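Local coordinates for protein glutathione S-transferase (Legionella pneumophila subsp. pneumophila str. Philadelphia 1, PDB 3NIV) that probably acts as a zeta-class glutathione transferase, isomerising maleylacetoacetate in a glutathione-dependent reaction, at residues N111-R114 and V115-L119. Residues are numbered along the deposited sequence; the frame is centred on the assembly and turned at random.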
loop_
_atom_site.group_PDB
_atom_site.type_symbol
_atom_site.label_atom_id
_atom_site.label_comp_id
_atom_site.label_asym_id
_atom_site.label_seq_id
_atom_site.Cartn_x
_atom_site.Cartn_y
_atom_site.Cartn_z
ATOM N N ASN A 111 3.130 11.998 -3.242
ATOM C CA ASN A 111 2.909 12.990 -4.298
ATOM C C ASN A 111 1.440 13.288 -4.578
ATOM O O ASN A 111 1.101 14.037 -5.501
ATOM C CB ASN A 111 3.585 12.542 -5.597
ATOM C CG ASN A 111 5.095 12.631 -5.529
ATOM O OD1 ASN A 111 5.665 13.402 -4.747
ATOM N ND2 ASN A 111 5.754 11.842 -6.354
ATOM N N ASN A 112 0.568 12.688 -3.785
ATOM C CA ASN A 112 -0.856 12.929 -3.913
ATOM C C ASN A 112 -1.135 14.422 -3.788
ATOM O O ASN A 112 -0.413 15.133 -3.093
ATOM C CB ASN A 112 -1.620 12.152 -2.845
ATOM C CG ASN A 112 -3.123 12.275 -3.001
ATOM O OD1 ASN A 112 -3.797 11.313 -3.365
ATOM N ND2 ASN A 112 -3.655 13.463 -2.743
ATOM N N LEU A 113 -2.176 14.886 -4.471
ATOM C CA LEU A 113 -2.514 16.298 -4.493
ATOM C C LEU A 113 -2.591 16.839 -3.074
ATOM O O LEU A 113 -2.110 17.938 -2.792
ATOM C CB LEU A 113 -3.840 16.519 -5.218
ATOM C CG LEU A 113 -4.308 17.974 -5.366
ATOM C CD1 LEU A 113 -3.168 18.878 -5.820
ATOM C CD2 LEU A 113 -5.501 18.100 -6.319
ATOM N N ARG A 114 -3.176 16.029 -2.193
ATOM C CA ARG A 114 -3.388 16.373 -0.797
ATOM C C ARG A 114 -2.062 16.661 -0.112
ATOM O O ARG A 114 -1.984 17.513 0.770
ATOM C CB ARG A 114 -4.130 15.237 -0.069
ATOM C CG ARG A 114 -3.189 14.211 0.591
ATOM C CD ARG A 114 -3.667 12.734 0.542
ATOM N NE ARG A 114 -4.552 12.361 1.638
ATOM C CZ ARG A 114 -4.296 11.436 2.567
ATOM N NH1 ARG A 114 -3.163 10.741 2.572
ATOM N NH2 ARG A 114 -5.200 11.201 3.504
ATOM N N VAL A 115 -1.013 15.953 -0.510
ATOM C CA VAL A 115 0.288 16.176 0.105
ATOM C C VAL A 115 0.950 17.440 -0.438
ATOM O O VAL A 115 1.556 18.214 0.304
ATOM C CB VAL A 115 1.214 14.968 -0.058
ATOM C CG1 VAL A 115 2.510 15.211 0.674
ATOM C CG2 VAL A 115 0.540 13.735 0.501
ATOM N N LEU A 116 0.812 17.663 -1.738
ATOM C CA LEU A 116 1.388 18.838 -2.333
ATOM C C LEU A 116 0.738 20.071 -1.720
ATOM O O LEU A 116 1.399 21.076 -1.488
ATOM C CB LEU A 116 1.202 18.803 -3.843
ATOM C CG LEU A 116 1.642 17.493 -4.494
ATOM C CD1 LEU A 116 1.606 17.636 -6.006
ATOM C CD2 LEU A 116 3.033 17.081 -4.019
ATOM N N ASN A 117 -0.556 19.980 -1.448
ATOM C CA ASN A 117 -1.284 21.099 -0.864
ATOM C C ASN A 117 -0.897 21.370 0.584
ATOM O O ASN A 117 -0.878 22.515 1.025
ATOM C CB ASN A 117 -2.787 20.878 -0.974
ATOM C CG ASN A 117 -3.314 21.228 -2.333
ATOM O OD1 ASN A 117 -2.631 21.890 -3.110
ATOM N ND2 ASN A 117 -4.532 20.790 -2.639
ATOM N N ARG A 118 -0.585 20.315 1.322
ATOM C CA ARG A 118 -0.101 20.487 2.680
ATOM C C ARG A 118 1.243 21.211 2.675
ATOM O O ARG A 118 1.534 21.999 3.571
ATOM C CB ARG A 118 0.034 19.139 3.385
ATOM C CG ARG A 118 0.414 19.266 4.850
ATOM C CD ARG A 118 -0.803 19.507 5.738
ATOM N NE ARG A 118 -0.399 19.726 7.122
ATOM C CZ ARG A 118 -1.215 20.111 8.095
ATOM N NH1 ARG A 118 -2.500 20.318 7.854
ATOM N NH2 ARG A 118 -0.737 20.289 9.315
ATOM N N LEU A 119 2.071 20.929 1.675
ATOM C CA LEU A 119 3.362 21.598 1.572
ATOM C C LEU A 119 3.143 23.075 1.327
ATOM O O LEU A 119 3.849 23.917 1.866
ATOM C CB LEU A 119 4.185 21.013 0.435
ATOM C CG LEU A 119 4.584 19.566 0.694
ATOM C CD1 LEU A 119 5.400 19.059 -0.475
ATOM C CD2 LEU A 119 5.357 19.459 2.006
#
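The flat amide of N117 turns one face to L113. On that face the L113 carbonyl O lies beneath N117 CG, 3.5 Å away, with the leucine side chain next to it: L113 CG is 3.9 Å from N117 ND2, and L113 CD1 is 4.1 Å from N117 OD1. All three L113 atoms lie well off the amide plane and on the same side of it, so this is packing over a face and not polar pairing at an edge. The N117 torsion explains it, since chi1 of -81° places CG beside its own backbone N, on the side from which L113 approaches. The side chain of N111, which carries another flat amide, is directed away from this turn and packs among W133, W137 and L138 of helix 127-149, where its ND2 makes a weak hydrogen bond to Y134 O.

The segment is the start of helix 113-123, in the all-helical C-terminal domain of the glutathione transferase fold, with N112 as the N-cap residue. N112 O takes two donors. The N-H of L116 comes nearly along the C=O axis at 3.1 Å (N-H...O 160°), whereas V115 N, at 2.8 Å, lies above the carbonyl plane, and its N-H...O angle is only 133°. Further along, N117 N reaches L113 O at 2.9 Å, and R118 N bonds to R114 O. Behind the cap, the leucine branch of L116 lies against the last carbonyls before the helix, its CG 3.6 Å from N111 O.

R114 and V115 meet obliquely, R114 CG being 3.8 Å from V115 CG2. This side of the helix joins the dimer interface: V115 packs on L110 and R114 on T140 of the second subunit. R118, whose NE is hydrogen-bonded to Q122, also packs on H136 of that subunit.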